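Local coordinates for foldase protein PrsA (Streptococcus pneumoniae, PDB 5TVL) that acts as a foldase of the parvulin family, probably helping secreted proteins fold outside the membrane by peptidyl-prolyl cis-trans isomerisation, at the interface of chains A and B. Residues are numbered along the deposited sequence; one frame, centred on the assembly and turned at random. Chains: chain A/B, Foldase protein PrsA.

Contact 1: the interface of chains A and B. Residues chain A 110, 114; chain B 25-26.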
loop_
_atom_site.group_PDB
_atom_site.type_symbol
_atom_site.label_atom_id
_atom_site.label_comp_id
_atom_site.label_asym_id
_atom_site.label_seq_id
_atom_site.Cartn_x
_atom_site.Cartn_y
_atom_site.Cartn_z
ATOM N N LYS A 110 2.046 -22.027 -0.175
ATOM C CA LYS A 110 3.033 -22.541 -1.133
ATOM C C LYS A 110 3.639 -21.421 -1.969
ATOM O O LYS A 110 4.857 -21.359 -2.147
ATOM C CB LYS A 110 2.380 -23.576 -2.053
ATOM C CG LYS A 110 3.330 -24.313 -2.980
ATOM C CD LYS A 110 2.602 -25.446 -3.684
ATOM C CE LYS A 110 3.487 -26.126 -4.715
ATOM N NZ LYS A 110 2.704 -27.039 -5.591
ATOM N N ASP A 114 7.427 -20.089 -1.798
ATOM C CA ASP A 114 8.236 -19.979 -3.020
ATOM C C ASP A 114 8.903 -18.602 -3.144
ATOM O O ASP A 114 10.108 -18.512 -3.385
ATOM C CB ASP A 114 7.365 -20.256 -4.257
ATOM C CG ASP A 114 8.173 -20.349 -5.545
ATOM O OD1 ASP A 114 9.077 -21.208 -5.621
ATOM O OD2 ASP A 114 7.894 -19.572 -6.484
ATOM N N PRO B 25 7.490 -25.519 -7.732
ATOM C CA PRO B 25 6.592 -24.375 -7.483
ATOM C C PRO B 25 6.925 -23.120 -8.297
ATOM O O PRO B 25 6.018 -22.445 -8.788
ATOM C CB PRO B 25 6.782 -24.091 -5.985
ATOM C CG PRO B 25 7.328 -25.348 -5.414
ATOM C CD PRO B 25 8.175 -25.943 -6.496
ATOM N N SER B 26 8.218 -22.821 -8.421
ATOM C CA SER B 26 8.686 -21.655 -9.163
ATOM C C SER B 26 8.387 -21.798 -10.654
ATOM O O SER B 26 8.072 -20.808 -11.323
ATOM C CB SER B 26 10.182 -21.438 -8.935
ATOM O OG SER B 26 10.572 -20.158 -9.383
#

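Contact 2: the interface of chains A and B. Residues chain A 59, 63-64; chain B 178-179, 199.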
loop_
_atom_site.group_PDB
_atom_site.type_symbol
_atom_site.label_atom_id
_atom_site.label_comp_id
_atom_site.label_asym_id
_atom_site.label_seq_id
_atom_site.Cartn_x
_atom_site.Cartn_y
_atom_site.Cartn_z
ATOM N N GLU A 59 -1.508 7.397 22.993
ATOM C CA GLU A 59 -0.519 7.627 21.928
ATOM C C GLU A 59 -0.977 8.766 21.014
ATOM O O GLU A 59 -0.196 9.656 20.672
ATOM C CB GLU A 59 -0.295 6.333 21.117
ATOM C CG GLU A 59 0.619 6.434 19.893
ATOM C CD GLU A 59 2.038 6.884 20.214
ATOM O OE1 GLU A 59 2.508 6.664 21.352
ATOM O OE2 GLU A 59 2.697 7.450 19.315
ATOM N N GLN A 63 0.746 12.506 20.177
ATOM C CA GLN A 63 1.056 12.904 18.796
ATOM C C GLN A 63 0.563 14.310 18.454
ATOM O O GLN A 63 1.306 15.105 17.886
ATOM C CB GLN A 63 0.457 11.911 17.797
ATOM C CG GLN A 63 1.170 10.575 17.748
ATOM C CD GLN A 63 0.575 9.625 16.723
ATOM O OE1 GLN A 63 -0.532 9.840 16.214
ATOM N NE2 GLN A 63 1.310 8.565 16.415
ATOM N N TYR A 64 -0.685 14.600 18.801
ATOM C CA TYR A 64 -1.292 15.902 18.515
ATOM C C TYR A 64 -0.950 16.971 19.566
ATOM O O TYR A 64 -0.681 18.125 19.214
ATOM C CB TYR A 64 -2.806 15.748 18.326
ATOM C CG TYR A 64 -3.148 15.041 17.029
ATOM C CD1 TYR A 64 -3.014 15.696 15.801
ATOM C CD2 TYR A 64 -3.588 13.719 17.019
ATOM C CE1 TYR A 64 -3.320 15.058 14.610
ATOM C CE2 TYR A 64 -3.898 13.071 15.831
ATOM C CZ TYR A 64 -3.762 13.744 14.629
ATOM O OH TYR A 64 -4.062 13.107 13.448
ATOM N N GLU B 178 0.003 12.297 7.978
ATOM C CA GLU B 178 -1.410 12.407 8.365
ATOM C C GLU B 178 -1.653 13.376 9.527
ATOM O O GLU B 178 -2.563 14.207 9.463
ATOM C CB GLU B 178 -1.951 11.014 8.741
ATOM C CG GLU B 178 -3.460 10.906 8.945
ATOM C CD GLU B 178 -4.279 11.124 7.672
ATOM O OE1 GLU B 178 -3.709 11.160 6.552
ATOM O OE2 GLU B 178 -5.518 11.254 7.800
ATOM N N GLN B 179 -0.826 13.268 10.568
ATOM C CA GLN B 179 -0.975 14.080 11.786
ATOM C C GLN B 179 -0.692 15.559 11.552
ATOM O O GLN B 179 -1.282 16.414 12.212
ATOM C CB GLN B 179 -0.057 13.577 12.900
ATOM C CG GLN B 179 -0.405 12.191 13.428
ATOM C CD GLN B 179 0.319 11.045 12.730
ATOM O OE1 GLN B 179 0.811 11.179 11.609
ATOM N NE2 GLN B 179 0.364 9.902 13.395
ATOM N N THR B 199 4.220 9.287 13.201
ATOM C CA THR B 199 4.657 7.893 13.378
ATOM C C THR B 199 3.892 6.977 12.417
ATOM O O THR B 199 2.674 7.088 12.272
ATOM C CB THR B 199 4.436 7.396 14.829
ATOM O OG1 THR B 199 4.964 8.346 15.765
ATOM C CG2 THR B 199 5.112 6.040 15.059
#

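Contact 1: the interface of chains A and B
The carboxylate oxygen OD1 of A:Asp114 faces the start of helix 25-44 of chain B, where it lies 3.3 Å from the backbone N of B:Ser26. The N-H of that nitrogen is directed well away from OD1, so the pair is a side-on contact and not a hydrogen bond. Carbon atoms fill out the surroundings of the same oxygen: CB of B:Ser26 is 3.5 Å from OD1, and CB of B:Pro25 approaches it from the other side of that backbone nitrogen. PrsA belongs to the parvulin (PpiC-type) foldases, and this patch joins two of its helices from different copies, 106-115 of chain A and the N-terminal turn of 25-44 of chain B.

The second carboxylate oxygen of A:Asp114, OD2, turns to the backbone of B:Ser26, 3.5 Å from its CA. The carboxylate therefore spreads both oxygens along the backbone and CB of the serine, while the serine hydroxyl OG points past it, 4.0 Å from OD2. CG of A:Asp114 stands anti to the backbone N (chi1 -172°), which carries the carboxylate off its own helix and onto the first turn of the other. There it lies beside the turn, level with N of B:Ser26, and does not cap the helix end.

One turn earlier on the same helix, A:Lys110 supplies an apolar contact through its aliphatic chain. The chain is stretched out from CB to NZ and crosses the pyrrolidine ring of B:Pro25 at about a right angle. Its CE meets CG of the proline at 4.0 Å, and the amine NZ turns away from the ring. B:Pro25 thus sits between the two side chains of chain A, with its CB 4.0 Å from CG of A:Asp114 and its CG turned to CE of the lysine.

Contact 2: the interface of chains A and B
A hydrogen bond joins the side-chain amides of two glutamines, from NE2 of B:Gln179 to OE1 of A:Gln63, 3.0 Å long and nearly straight, with 169° at the hydrogen. The acceptor lies close to the amide plane of B:Gln179, as suits an N-H donor. Seen from the other partner the approach is less regular, because the donor nitrogen stands above the carbonyl plane of A:Gln63 instead of on a lone pair. The two amides are accordingly turned well out of parallel, with their planes 77° apart. A:Gln63 reaches across with an extended chain beyond CG. B:Gln179 bends at chi2 (92°), which turns its amide along the surface of chain A, and the rotation of that amide puts NE2 toward A:Gln63.

Among van der Waals contacts, the ring of A:Tyr64 packs on the same glutamine. CG of B:Gln179 lies over one face of the ring near its hydroxyl end, 3.9 Å from CZ. The backbone of B:Gln179 continues on that same face past the hydroxyl end, its CA 3.6 Å from the phenol OH and its carbonyl O reaching CE1 obliquely at 3.4 Å. The tyrosine side chain crosses that of the glutamine at roughly a right angle; the ring face backs the methylenes of the bent chain and may help to hold the amide toward A:Gln63.

Two poorly ordered residues border the NH2 end of A:Gln63. A weak hydrogen bond runs from its NE2 to the carboxylate oxygen OE2 of A:Glu59, 3.4 Å away and one helical turn earlier, and may help orient the amide. B:Thr199 lies beside the same nitrogen with its CB and OG1.

Helix 50-64 of one copy is thereby set against the PpiC-type isomerase region of the other, which B:Gln179 and B:Thr199 belong to. The patch probably helps to position that region in this pair of chains in the crystal.

The C-alpha centres of contact 1 and contact 2 lie about 40 Å apart, and they have no residue or helix in common. Contact 1 pairs helix 106-115 of chain A with helix 25-44 of chain B; contact 2 sets helix 50-64 of chain A against helix 178-185 and a loop of the isomerase region of chain B. Because the interface is two-fold symmetric, each contact recurs with the chains exchanged, and the two copies are joined at widely separated points. This wide spacing would restrain their relative orientation, although the crystal assembly, of four copies, need not be the biological one.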